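Local coordinates for protein exopolyphosphatase (Cytophaga hutchinsonii, PDB 3MDQ) that probably releases terminal phosphate from inorganic polyphosphate chains by hydrolysis, at residues H17-D22 against S298-V303; T30-K35 against D70-V75; V85-N90 against G163-D168; L134-G139 against V143-G148; Y187-L192 against I280-K285. All blocks are in the same frame, centred on the assembly; numbering follows the deposited sequence. Where two conformers were deposited one is given.

Interaction 1: residues H17-D22 against S298-V303; sequences HLLITD and SLKEGV. With GOL (glycerol), chain J.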
# COMPACT_ATOMS: atom_id res chain seq x y z
N HIS A 17 4.18 -8.70 3.17
CA HIS A 17 5.54 -8.18 3.35
C HIS A 17 6.10 -8.61 4.67
O HIS A 17 5.37 -8.65 5.69
CB HIS A 17 5.53 -6.65 3.33
CG HIS A 17 5.06 -6.08 2.03
ND1 HIS A 17 5.92 -5.81 0.99
CD2 HIS A 17 3.82 -5.78 1.58
CE1 HIS A 17 5.22 -5.35 -0.04
NE2 HIS A 17 3.95 -5.32 0.29
N LEU A 18 7.41 -8.86 4.69
CA LEU A 18 8.15 -9.18 5.89
C LEU A 18 9.34 -8.22 5.98
O LEU A 18 10.15 -8.16 5.10
CB LEU A 18 8.69 -10.61 5.86
CG LEU A 18 9.64 -11.01 6.99
CD1 LEU A 18 9.01 -10.96 8.42
CD2 LEU A 18 10.18 -12.44 6.71
N LEU A 19 9.39 -7.49 7.09
CA LEU A 19 10.50 -6.61 7.40
C LEU A 19 11.15 -7.02 8.72
O LEU A 19 10.47 -7.09 9.74
CB LEU A 19 10.01 -5.18 7.54
CG LEU A 19 11.05 -4.10 7.88
CD1 LEU A 19 11.99 -3.89 6.72
CD2 LEU A 19 10.32 -2.75 8.21
N ILE A 20 12.45 -7.29 8.71
CA ILE A 20 13.18 -7.60 9.92
C ILE A 20 14.28 -6.57 10.07
O ILE A 20 15.03 -6.33 9.12
CB ILE A 20 13.79 -9.02 9.92
CG1 ILE A 20 12.70 -10.06 9.78
CG2 ILE A 20 14.61 -9.24 11.25
CD1 ILE A 20 13.19 -11.53 9.57
N THR A 21 14.32 -5.94 11.25
CA THR A 21 15.20 -4.80 11.53
C THR A 21 16.00 -5.07 12.79
O THR A 21 15.46 -5.59 13.77
CB THR A 21 14.34 -3.52 11.74
OG1 THR A 21 13.45 -3.33 10.63
CG2 THR A 21 15.22 -2.25 11.91
N ASP A 22 17.29 -4.75 12.76
CA ASP A 22 18.14 -4.82 13.95
C ASP A 22 18.23 -3.38 14.42
O ASP A 22 18.24 -2.45 13.62
CB ASP A 22 19.52 -5.40 13.63
CG ASP A 22 20.16 -6.13 14.83
OD1 ASP A 22 19.52 -6.25 15.90
OD2 ASP A 22 21.31 -6.59 14.69
N SER A 298 5.95 2.45 4.04
CA SER A 298 4.51 2.36 4.12
C SER A 298 4.15 1.67 5.46
O SER A 298 4.80 1.91 6.47
CB SER A 298 3.93 1.67 2.89
OG SER A 298 4.39 0.35 2.74
N LEU A 299 3.08 0.88 5.49
CA LEU A 299 2.60 0.35 6.75
C LEU A 299 3.65 -0.36 7.61
O LEU A 299 3.73 -0.10 8.80
CB LEU A 299 1.40 -0.61 6.53
CG LEU A 299 0.84 -1.29 7.77
CD1 LEU A 299 0.27 -0.28 8.74
CD2 LEU A 299 -0.25 -2.29 7.31
N LYS A 300 4.43 -1.26 7.01
CA LYS A 300 5.35 -2.07 7.81
C LYS A 300 6.39 -1.20 8.53
O LYS A 300 6.72 -1.43 9.70
CB LYS A 300 6.01 -3.16 6.96
CG LYS A 300 6.96 -2.69 5.87
CD LYS A 300 7.24 -3.76 4.78
CE LYS A 300 8.34 -3.29 3.73
NZ LYS A 300 7.85 -2.10 3.04
N GLU A 301 6.88 -0.17 7.84
CA GLU A 301 7.78 0.78 8.46
C GLU A 301 7.08 1.64 9.51
O GLU A 301 7.65 1.95 10.53
CB GLU A 301 8.48 1.67 7.45
CG GLU A 301 9.52 0.94 6.60
CD GLU A 301 8.99 0.22 5.40
OE1 GLU A 301 7.81 0.40 4.99
OE2 GLU A 301 9.80 -0.58 4.81
N GLY A 302 5.84 2.03 9.25
CA GLY A 302 5.11 2.74 10.27
C GLY A 302 4.89 1.96 11.53
O GLY A 302 4.94 2.53 12.62
N VAL A 303 4.64 0.67 11.39
CA VAL A 303 4.54 -0.23 12.55
C VAL A 303 5.87 -0.25 13.33
O VAL A 303 5.90 -0.09 14.57
CB VAL A 303 4.07 -1.63 12.12
CG1 VAL A 303 4.27 -2.66 13.23
CG2 VAL A 303 2.62 -1.60 11.63
C1 GOL J . 13.55 0.19 6.39
O1 GOL J . 12.54 -0.45 5.58
C2 GOL J . 13.54 -0.08 7.93
O2 GOL J . 14.08 -1.35 8.33
C3 GOL J . 14.50 0.85 8.70
O3 GOL J . 14.28 2.22 8.51
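Lys300, on the first turn of helix 299-309, lays its aliphatic chain over His17 and Leu19 of strand 15-24. Its CB carries CG into the slot between the backbone N and the carbonyl carbon (chi1 67°), and CG then lies 4.1 Å from CD2 of Leu19. One bond on, CD of Lys300 is 3.7 Å from CB of His17 and also near CB of Leu19, so the methylenes bridge two residues that point to the same face of the strand. A lysine suits this place because its long greasy stem can pack while its charge is carried onward. CE packs against OD1 of Asn33 on neighbouring strand 27-37. The chain bends at its last torsion (chi4 -61°), and NZ turns back to its own helix, where it forms a salt bridge with OE2 of Glu301 at 3.0 Å. Helix 299-309 thus packs on the sheet that holds strands 5-11, 15-24 and 27-37, in a fold consistent with the actin-like ATPase clan. The Glu301 carboxylate is shared: OE1 accepts a bond from N of Ser298 (2.9 Å), and OE2 meets NZ with its syn lone pair; NZ also reaches OE1, weakly. A glycerol, probably from the crystallisation liquor, extends the polar side. Its O1 gives a weak bond to OE2 of Glu301, and its O2 is hydrogen-bonded to OG1 of Thr21 at 3.1 Å.

Interaction 2: residues T30-K35 against D70-V75; sequences TLVNEK and DEHAVV. With SO4 (sulfate ion), chain F.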
# COMPACT_ATOMS: atom_id res chain seq x y z
N THR A 30 18.06 -2.57 8.33
CA THR A 30 17.28 -3.62 7.71
C THR A 30 18.11 -4.89 7.48
O THR A 30 19.15 -4.86 6.81
CB THR A 30 16.70 -3.14 6.40
OG1 THR A 30 15.91 -1.96 6.65
CG2 THR A 30 15.81 -4.22 5.74
N LEU A 31 17.63 -6.00 8.04
CA LEU A 31 18.16 -7.32 7.75
C LEU A 31 17.43 -8.02 6.62
O LEU A 31 18.05 -8.72 5.83
CB LEU A 31 18.10 -8.18 9.02
CG LEU A 31 18.86 -7.72 10.25
CD1 LEU A 31 18.72 -8.77 11.32
CD2 LEU A 31 20.34 -7.47 9.93
N VAL A 32 16.09 -7.94 6.59
CA VAL A 32 15.25 -8.61 5.59
C VAL A 32 14.13 -7.65 5.19
O VAL A 32 13.52 -7.02 6.05
CB VAL A 32 14.59 -9.89 6.17
CG1 VAL A 32 13.61 -10.53 5.16
CG2 VAL A 32 15.65 -10.91 6.63
N ASN A 33 13.88 -7.54 3.88
CA ASN A 33 12.74 -6.87 3.35
C ASN A 33 12.27 -7.75 2.18
O ASN A 33 12.86 -7.71 1.12
CB ASN A 33 13.11 -5.46 2.91
CG ASN A 33 11.90 -4.66 2.46
OD1 ASN A 33 10.85 -5.21 2.17
ND2 ASN A 33 12.04 -3.34 2.42
N GLU A 34 11.22 -8.54 2.43
CA GLU A 34 10.78 -9.64 1.57
C GLU A 34 9.31 -9.41 1.22
O GLU A 34 8.58 -8.89 2.05
CB GLU A 34 10.90 -10.96 2.36
CG GLU A 34 10.56 -12.22 1.61
CD GLU A 34 11.77 -13.09 1.40
OE1 GLU A 34 12.84 -12.74 1.94
OE2 GLU A 34 11.65 -14.12 0.72
N LYS A 35 8.88 -9.79 0.02
CA LYS A 35 7.47 -9.78 -0.32
C LYS A 35 7.06 -11.12 -0.93
O LYS A 35 7.89 -11.87 -1.47
CB LYS A 35 7.13 -8.67 -1.29
CG LYS A 35 7.75 -8.83 -2.66
CD LYS A 35 7.40 -7.63 -3.59
CE LYS A 35 8.43 -7.51 -4.72
NZ LYS A 35 8.48 -6.14 -5.31
N ASP A 70 12.65 -17.07 12.27
CA ASP A 70 13.43 -17.95 13.10
C ASP A 70 14.91 -17.96 12.73
O ASP A 70 15.79 -18.00 13.61
CB ASP A 70 12.85 -19.39 13.04
CG ASP A 70 11.49 -19.50 13.73
OD1 ASP A 70 11.30 -18.74 14.74
OD2 ASP A 70 10.64 -20.29 13.27
N GLU A 71 15.18 -17.89 11.43
CA GLU A 71 16.57 -17.87 10.94
C GLU A 71 17.30 -16.59 11.37
O GLU A 71 18.53 -16.55 11.31
CB GLU A 71 16.61 -17.99 9.42
CG GLU A 71 16.45 -19.39 8.97
CD GLU A 71 16.19 -19.60 7.48
OE1 GLU A 71 15.85 -18.63 6.77
OE2 GLU A 71 16.29 -20.77 7.06
N HIS A 72 16.56 -15.56 11.79
CA HIS A 72 17.13 -14.31 12.27
C HIS A 72 16.89 -14.11 13.76
O HIS A 72 17.07 -13.01 14.31
CB HIS A 72 16.61 -13.13 11.43
CG HIS A 72 17.14 -13.14 10.04
ND1 HIS A 72 16.55 -13.86 9.02
CD2 HIS A 72 18.26 -12.57 9.50
CE1 HIS A 72 17.27 -13.72 7.92
NE2 HIS A 72 18.27 -12.91 8.17
N ALA A 73 16.50 -15.19 14.45
CA ALA A 73 16.29 -15.15 15.90
C ALA A 73 15.40 -14.02 16.37
O ALA A 73 15.65 -13.40 17.43
CB ALA A 73 17.64 -15.12 16.63
N VAL A 74 14.33 -13.76 15.64
CA VAL A 74 13.47 -12.62 15.99
C VAL A 74 12.59 -12.96 17.19
O VAL A 74 11.93 -13.97 17.20
CB VAL A 74 12.63 -12.17 14.77
CG1 VAL A 74 11.72 -11.04 15.17
CG2 VAL A 74 13.57 -11.75 13.66
N VAL A 75 12.60 -12.09 18.19
CA VAL A 75 11.77 -12.29 19.37
C VAL A 75 10.52 -11.44 19.26
O VAL A 75 9.41 -11.98 19.40
CB VAL A 75 12.54 -12.02 20.69
S SO4 F . 6.81 -3.48 -3.67
O1 SO4 F . 6.54 -4.48 -4.71
O2 SO4 F . 5.69 -3.45 -2.74
O3 SO4 F . 6.98 -2.19 -4.32
O4 SO4 F . 8.03 -3.84 -2.94
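Val32 presses its CG2 methyl onto a face of the His72 imidazole, and this is where the contact is tight. The methyl stands 3.5 Å from CE1 of His72 and 3.8 Å from the ring centroid, 24° off the normal, a CH-pi contact displaced toward the CE1-NE2 rim. With CG2 beside the backbone N and CG1 anti to it (chi1 175°), valine can offer one methyl to the ring. Leu31 packs more loosely: its CD1 comes obliquely to CD2 of His72 at 4.2 Å, toward the more open side of this surface contact. Histidine suits the border, since its flat ring takes the methyl while ND1 bonds to the carbonyl of Ile68. Farther along, NZ of Lys35 lies 2.6 Å from O1 of a sulfate, probably from the crystallisation liquor. Leu31 and Val32 form a classic beta bulge opposite Ile20 of strand 15-24. His72 follows helix 52-71, ended by a Schellman motif with Ala73 as C-prime residue, so the contact joins that helix end to edge strand 27-37.

Interaction 3: residues V85-N90 against G163-D168; sequences VRSGSN and GQRLID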
# COMPACT_ATOMS: atom_id res chain seq x y z
N VAL A 85 -8.47 -8.89 5.42
CA VAL A 85 -8.66 -9.63 6.67
C VAL A 85 -9.84 -9.05 7.44
O VAL A 85 -10.81 -9.76 7.79
CB VAL A 85 -7.40 -9.61 7.52
CG1 VAL A 85 -7.63 -10.27 8.89
CG2 VAL A 85 -6.20 -10.29 6.80
N ARG A 86 -9.88 -7.75 7.66
CA ARG A 86 -10.98 -7.19 8.44
C ARG A 86 -12.36 -7.29 7.74
O ARG A 86 -13.38 -7.36 8.43
CB ARG A 86 -10.68 -5.74 8.88
CG ARG A 86 -10.67 -4.74 7.82
CD ARG A 86 -10.26 -3.34 8.36
NE ARG A 86 -10.00 -2.48 7.22
CZ ARG A 86 -8.84 -1.95 6.88
NH1 ARG A 86 -7.77 -2.08 7.63
NH2 ARG A 86 -8.75 -1.25 5.75
N SER A 87 -12.35 -7.32 6.41
CA SER A 87 -13.52 -7.34 5.59
C SER A 87 -14.16 -8.73 5.49
O SER A 87 -15.37 -8.85 5.30
CB SER A 87 -13.11 -6.89 4.17
OG SER A 87 -14.25 -6.66 3.38
N GLY A 88 -13.34 -9.77 5.61
CA GLY A 88 -13.76 -11.15 5.38
C GLY A 88 -14.57 -11.73 6.51
O GLY A 88 -14.18 -11.67 7.70
N SER A 89 -15.75 -12.23 6.15
CA SER A 89 -16.65 -12.78 7.17
C SER A 89 -16.02 -13.96 7.89
O SER A 89 -16.30 -14.17 9.08
CB SER A 89 -17.98 -13.22 6.57
OG SER A 89 -17.74 -14.23 5.61
N ASN A 90 -15.12 -14.65 7.21
CA ASN A 90 -14.44 -15.81 7.76
C ASN A 90 -13.01 -15.51 8.19
O ASN A 90 -12.21 -16.41 8.31
CB ASN A 90 -14.47 -16.97 6.77
CG ASN A 90 -13.79 -16.68 5.41
OD1 ASN A 90 -13.64 -15.54 5.01
ND2 ASN A 90 -13.44 -17.74 4.69
N GLY A 163 -7.56 -1.75 -5.46
CA GLY A 163 -7.66 -2.13 -6.88
C GLY A 163 -8.31 -3.45 -7.14
O GLY A 163 -8.96 -3.59 -8.16
N GLN A 164 -8.11 -4.44 -6.27
CA GLN A 164 -8.79 -5.74 -6.47
C GLN A 164 -10.30 -5.56 -6.39
O GLN A 164 -11.04 -6.17 -7.17
CB GLN A 164 -8.29 -6.77 -5.44
CG GLN A 164 -8.92 -8.17 -5.57
CD GLN A 164 -8.39 -8.89 -6.79
OE1 GLN A 164 -7.24 -9.33 -6.77
NE2 GLN A 164 -9.18 -8.97 -7.86
N ARG A 165 -10.76 -4.74 -5.45
CA ARG A 165 -12.20 -4.46 -5.36
C ARG A 165 -12.70 -3.76 -6.60
O ARG A 165 -13.75 -4.13 -7.11
CB ARG A 165 -12.53 -3.59 -4.15
CG ARG A 165 -12.21 -4.22 -2.81
CD ARG A 165 -12.72 -3.25 -1.70
NE ARG A 165 -12.40 -3.73 -0.37
CZ ARG A 165 -13.20 -4.48 0.38
NH1 ARG A 165 -14.38 -4.89 -0.08
NH2 ARG A 165 -12.82 -4.82 1.60
N LEU A 166 -11.96 -2.78 -7.11
CA LEU A 166 -12.39 -2.00 -8.26
C LEU A 166 -12.53 -2.89 -9.49
O LEU A 166 -13.56 -2.82 -10.17
CB LEU A 166 -11.44 -0.86 -8.56
CG LEU A 166 -11.35 0.23 -7.48
CD1 LEU A 166 -10.35 1.29 -7.90
CD2 LEU A 166 -12.73 0.82 -7.10
N ILE A 167 -11.53 -3.75 -9.78
CA ILE A 167 -11.58 -4.55 -10.99
C ILE A 167 -12.59 -5.71 -10.87
O ILE A 167 -13.01 -6.27 -11.88
CB ILE A 167 -10.21 -5.08 -11.45
CG1 ILE A 167 -9.59 -6.06 -10.46
CG2 ILE A 167 -9.26 -3.89 -11.73
CD1 ILE A 167 -8.28 -6.58 -10.87
N ASP A 168 -12.97 -6.09 -9.65
CA ASP A 168 -13.97 -7.14 -9.47
C ASP A 168 -15.37 -6.61 -9.48
O ASP A 168 -16.29 -7.32 -9.90
CB ASP A 168 -13.73 -7.89 -8.15
CG ASP A 168 -12.53 -8.80 -8.21
OD1 ASP A 168 -11.91 -8.96 -9.29
OD2 ASP A 168 -12.24 -9.41 -7.16
O HOH W 1 -16.41 -6.14 1.63
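Ser87 and Arg165 meet through a single direct hydrogen bond, from NH2 of Arg165 to OG of Ser87, 2.9 Å long and nearly straight at 168°. The hydroxyl oxygen lies at the edge of the guanidinium, 5° out of its plane, the direction in which an arginine N-H points. One water joins the two side chains, 2.8 Å from OG of Ser87 and accepting a bond from NH1 of Arg165 at 2.9 Å. Ser87 was modelled in two conformers, and the bonds to OG belong to the one described, so they may not always be made. Serine is short and polar, whereas arginine, extended from CG to NE, can span segments whose nearest CA atoms, those of Ser87 and Arg165, are 11.4 Å apart. Farther out, NE of Arg165 bonds to the carbonyl of Gly141 and NH2 forms a salt bridge with Glu160, which also pairs with Arg86. The contact bridges the two halves of the fold, linking helix 83-87, after strand 76-81 of one sheet, with helix 163-169, after strand 153-159 of the other. With little apolar surface joined, directional polar bonds dominate, and the shared negative charge probably eases the proximity of the two guanidinium groups.

Interaction 4: residues L134-G139 against V143-G148; sequences LAMDIG and VEFIIG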
# COMPACT_ATOMS: atom_id res chain seq x y z
N LEU A 134 -0.73 15.67 1.46
CA LEU A 134 -1.69 14.59 1.35
C LEU A 134 -0.90 13.35 0.97
O LEU A 134 -0.23 13.31 -0.09
CB LEU A 134 -2.76 14.90 0.31
CG LEU A 134 -3.74 13.77 -0.02
CD1 LEU A 134 -4.59 13.36 1.21
CD2 LEU A 134 -4.64 14.14 -1.25
N ALA A 135 -0.96 12.32 1.82
CA ALA A 135 -0.37 11.03 1.50
C ALA A 135 -1.45 10.04 1.15
O ALA A 135 -2.51 10.04 1.77
CB ALA A 135 0.48 10.50 2.71
N MSE A 136 -1.16 9.19 0.16
CA MSE A 136 -2.10 8.17 -0.29
C MSE A 136 -1.43 6.81 -0.47
O MSE A 136 -0.35 6.70 -1.07
CB MSE A 136 -2.84 8.62 -1.55
CG MSE A 136 -2.02 8.81 -2.71
SE MSE A 136 -3.20 9.36 -4.27
CE MSE A 136 -4.21 7.90 -4.61
N ASP A 137 -2.03 5.77 0.12
CA ASP A 137 -1.55 4.41 0.04
C ASP A 137 -2.58 3.58 -0.70
O ASP A 137 -3.69 3.43 -0.22
CB ASP A 137 -1.29 3.83 1.42
CG ASP A 137 -0.69 2.43 1.35
OD1 ASP A 137 -1.34 1.52 0.78
OD2 ASP A 137 0.46 2.26 1.83
N ILE A 138 -2.25 3.14 -1.91
CA ILE A 138 -3.14 2.30 -2.71
C ILE A 138 -2.77 0.84 -2.59
O ILE A 138 -1.61 0.45 -2.88
CB ILE A 138 -3.08 2.65 -4.20
CG1 ILE A 138 -3.50 4.10 -4.40
CG2 ILE A 138 -4.01 1.72 -4.97
CD1 ILE A 138 -3.29 4.56 -5.87
N GLY A 139 -3.69 0.06 -2.09
CA GLY A 139 -3.49 -1.38 -1.97
C GLY A 139 -4.53 -2.12 -2.79
O GLY A 139 -5.32 -1.50 -3.50
N VAL A 143 -7.70 2.03 0.18
CA VAL A 143 -6.86 3.17 -0.06
C VAL A 143 -6.99 4.11 1.15
O VAL A 143 -8.10 4.48 1.56
CB VAL A 143 -7.26 3.92 -1.34
CG1 VAL A 143 -6.36 5.15 -1.57
CG2 VAL A 143 -7.24 2.95 -2.60
N GLU A 144 -5.85 4.44 1.74
CA GLU A 144 -5.80 5.36 2.88
C GLU A 144 -5.29 6.72 2.42
O GLU A 144 -4.33 6.79 1.65
CB GLU A 144 -4.89 4.84 3.99
CG GLU A 144 -5.44 3.69 4.82
CD GLU A 144 -5.56 2.42 4.04
OE1 GLU A 144 -4.54 1.93 3.55
OE2 GLU A 144 -6.71 1.90 3.93
N PHE A 145 -5.93 7.76 2.92
CA PHE A 145 -5.53 9.13 2.69
C PHE A 145 -5.27 9.79 4.02
O PHE A 145 -6.07 9.62 4.97
CB PHE A 145 -6.62 9.89 1.98
CG PHE A 145 -6.91 9.43 0.57
CD1 PHE A 145 -6.15 9.89 -0.47
CD2 PHE A 145 -7.96 8.57 0.32
CE1 PHE A 145 -6.41 9.46 -1.76
CE2 PHE A 145 -8.23 8.18 -0.96
CZ PHE A 145 -7.48 8.62 -2.00
N ILE A 146 -4.16 10.51 4.11
CA ILE A 146 -3.79 11.22 5.33
C ILE A 146 -3.33 12.64 4.99
O ILE A 146 -2.50 12.81 4.06
CB ILE A 146 -2.66 10.52 6.11
CG1 ILE A 146 -2.90 9.02 6.29
CG2 ILE A 146 -2.42 11.23 7.47
CD1 ILE A 146 -2.22 8.17 5.27
N ILE A 147 -3.83 13.66 5.70
CA ILE A 147 -3.35 15.01 5.55
C ILE A 147 -2.57 15.37 6.80
O ILE A 147 -3.10 15.23 7.87
CB ILE A 147 -4.47 16.01 5.29
CG1 ILE A 147 -5.18 15.71 3.97
CG2 ILE A 147 -3.95 17.47 5.32
CD1 ILE A 147 -6.44 16.52 3.70
N GLY A 148 -1.32 15.77 6.63
CA GLY A 148 -0.49 16.11 7.78
C GLY A 148 0.84 16.68 7.39
O GLY A 148 1.07 17.11 6.25
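Leu134 pushes its CD1 methyl into the hollow between Ile147 and Phe145, 3.7 Å from CG1 of Ile147 and 4.1 Å from CB of Phe145. The next ridge is Met136, a selenomethionine whose CG, between backbone N and carbonyl carbon (chi1 63°), sets its chain alongside Phe145. Its CB fits obliquely against CE1 of the ring at 3.7 Å, and SE makes a looser Met-aromatic contact, 5.3 Å from the centroid. Ile138 and Val143 continue the row side by side. Strands 133-138 and 143-148 form a beta hairpin in a mixed sheet, their backbones zipped by two pairs of bonds, Ala135 with Ile146 and Asp137 with Glu144. Branched and aromatic residues suit the face covered by helix 267-286, which brings Val283 against Leu134. On the other face small Ala135 makes a shallow spot beside Ile146, whose CD1 comes within 4.4 Å of CB. There Asp137 and Glu144 bring OD1 and OE1 to 4.3 Å; OD2 of Asp137 bonds to Ser211, and OE2 of Glu144 to Ser142 and Ser158.

Interaction 5: residues Y187-L192 against I280-K285; sequences YFDEVL and IEHVLK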
# COMPACT_ATOMS: atom_id res chain seq x y z
N TYR A 187 -17.62 6.97 -10.20
CA TYR A 187 -17.56 6.26 -8.92
C TYR A 187 -16.70 7.00 -7.92
O TYR A 187 -17.09 7.18 -6.75
CB TYR A 187 -17.05 4.86 -9.09
CG TYR A 187 -16.94 4.06 -7.82
CD1 TYR A 187 -18.06 3.75 -7.08
CD2 TYR A 187 -15.73 3.59 -7.37
CE1 TYR A 187 -17.98 2.98 -5.92
CE2 TYR A 187 -15.65 2.82 -6.22
CZ TYR A 187 -16.76 2.53 -5.51
OH TYR A 187 -16.70 1.77 -4.36
N PHE A 188 -15.53 7.44 -8.36
CA PHE A 188 -14.66 8.21 -7.44
C PHE A 188 -15.32 9.51 -6.94
O PHE A 188 -15.18 9.85 -5.75
CB PHE A 188 -13.29 8.50 -8.06
CG PHE A 188 -12.46 7.27 -8.42
CD1 PHE A 188 -12.52 6.09 -7.66
CD2 PHE A 188 -11.61 7.32 -9.51
CE1 PHE A 188 -11.75 5.01 -8.03
CE2 PHE A 188 -10.82 6.24 -9.85
CZ PHE A 188 -10.90 5.10 -9.13
N ASP A 189 -16.05 10.20 -7.81
CA ASP A 189 -16.83 11.36 -7.42
C ASP A 189 -17.77 11.04 -6.26
O ASP A 189 -17.94 11.85 -5.35
CB ASP A 189 -17.69 11.87 -8.57
CG ASP A 189 -16.95 12.65 -9.63
OD1 ASP A 189 -15.78 13.06 -9.42
OD2 ASP A 189 -17.53 12.85 -10.71
N GLU A 190 -18.42 9.88 -6.30
CA GLU A 190 -19.37 9.49 -5.26
C GLU A 190 -18.67 9.10 -3.95
O GLU A 190 -19.14 9.47 -2.86
CB GLU A 190 -20.25 8.34 -5.77
CG GLU A 190 -21.20 8.73 -6.91
CD GLU A 190 -22.13 9.87 -6.55
OE1 GLU A 190 -22.71 9.81 -5.46
OE2 GLU A 190 -22.20 10.85 -7.31
N VAL A 191 -17.56 8.37 -4.04
CA VAL A 191 -16.87 7.78 -2.87
C VAL A 191 -16.08 8.82 -2.09
O VAL A 191 -16.07 8.83 -0.83
CB VAL A 191 -15.89 6.63 -3.30
CG1 VAL A 191 -15.06 6.13 -2.10
CG2 VAL A 191 -16.63 5.47 -3.93
N LEU A 192 -15.44 9.72 -2.82
CA LEU A 192 -14.38 10.57 -2.23
C LEU A 192 -14.84 11.91 -1.70
O LEU A 192 -14.03 12.78 -1.41
CB LEU A 192 -13.23 10.74 -3.23
CG LEU A 192 -12.53 9.44 -3.59
CD1 LEU A 192 -11.51 9.81 -4.66
CD2 LEU A 192 -11.89 8.79 -2.37
N ILE A 280 -5.23 7.96 -8.98
CA ILE A 280 -4.18 8.96 -8.73
C ILE A 280 -4.46 10.24 -9.54
O ILE A 280 -4.38 11.36 -8.99
CB ILE A 280 -2.76 8.42 -9.07
CG1 ILE A 280 -2.42 7.22 -8.20
CG2 ILE A 280 -1.70 9.54 -8.82
CD1 ILE A 280 -1.15 6.43 -8.71
N GLU A 281 -4.82 10.08 -10.81
CA GLU A 281 -5.16 11.22 -11.65
C GLU A 281 -6.32 11.98 -10.99
O GLU A 281 -6.25 13.21 -10.85
CB GLU A 281 -5.47 10.78 -13.08
CG GLU A 281 -5.98 11.88 -13.99
CD GLU A 281 -4.93 12.82 -14.48
OE1 GLU A 281 -3.75 12.69 -14.12
OE2 GLU A 281 -5.30 13.73 -15.25
N HIS A 282 -7.35 11.25 -10.56
CA HIS A 282 -8.51 11.88 -9.94
C HIS A 282 -8.09 12.73 -8.76
O HIS A 282 -8.53 13.88 -8.62
CB HIS A 282 -9.47 10.79 -9.48
CG HIS A 282 -10.81 11.30 -9.09
ND1 HIS A 282 -11.87 11.33 -9.96
CD2 HIS A 282 -11.27 11.81 -7.92
CE1 HIS A 282 -12.92 11.86 -9.36
NE2 HIS A 282 -12.58 12.17 -8.12
N VAL A 283 -7.23 12.18 -7.91
CA VAL A 283 -6.75 12.91 -6.71
C VAL A 283 -5.88 14.12 -7.08
O VAL A 283 -6.01 15.19 -6.51
CB VAL A 283 -6.03 11.95 -5.74
CG1 VAL A 283 -5.42 12.74 -4.53
CG2 VAL A 283 -7.01 10.88 -5.24
N LEU A 284 -5.03 13.95 -8.08
CA LEU A 284 -4.21 15.06 -8.60
C LEU A 284 -5.00 16.26 -9.02
O LEU A 284 -4.56 17.41 -8.80
CB LEU A 284 -3.38 14.64 -9.81
CG LEU A 284 -2.04 14.07 -9.50
CD1 LEU A 284 -1.44 13.60 -10.82
CD2 LEU A 284 -1.12 15.16 -8.83
N LYS A 285 -6.19 16.04 -9.60
CA LYS A 285 -7.04 17.13 -10.00
C LYS A 285 -7.62 17.87 -8.80
O LYS A 285 -7.96 19.05 -8.92
CB LYS A 285 -8.16 16.62 -10.92
CG LYS A 285 -7.63 16.16 -12.28
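His282 thrusts its imidazole at helix 178-191, meeting two of its side chains and Leu192 just beyond its end, each from a different direction. Over one face sits the CB of Phe188, almost centred on the ring: a CH-pi contact 3.6 Å from the centroid and only 7° off the normal. The phenyl ring beyond it is turned steeply, its plane 70° from that of the imidazole and the centroids 5.5 Å apart, so that its edge is directed at the same imidazole and the pair is T-shaped. At the imidazole's rim, in plane, OD1 of Asp189 approaches CE1 of His282 at 3.1 Å, with the carboxylate tilted from the ring. Leu192 comes from the opposite direction to the histidine and sets its CD1 obliquely 3.8 Å from CD2. The histidine reaches this site because its CG stands anti to the backbone N (chi1 -168°), holding the ring well out from helix 267-286. Phenylalanine and leucine suit the buried side, and aspartate the exposed margin. ND1 of His282 is hydrogen-bonded to ND1 of His185, one turn before Asp189 on helix 178-191. OD1 meets a ring carbon, not a nitrogen, so it makes no conventional hydrogen bond and its attraction is probably weak; the segments are held chiefly by apolar and CH-pi packing on the imidazole, whose rotation the bond between histidines helps to set.

From the N terminus, interaction 1 opens first, at strand 15-24, and closes last, at helix 299-309; its long loop contains the other four. Interaction 2 opens on the next strand, neighbour of the first in the same sheet, and closes at the end of helix 52-71. Interaction 3 then runs from helix 83-87 to helix 163-169 and encloses the short hairpin of interaction 4. Interaction 5 opens later in the chain, at helix 178-191, and closes at helix 267-286. No loops cross. Interactions 1 and 2 share one sheet, whereas 4 and 5 meet where helix 267-286 packs on the second sheet. Interaction 3 touches interaction 4 through Gly163 and Gly139, and interaction 5 through Leu166.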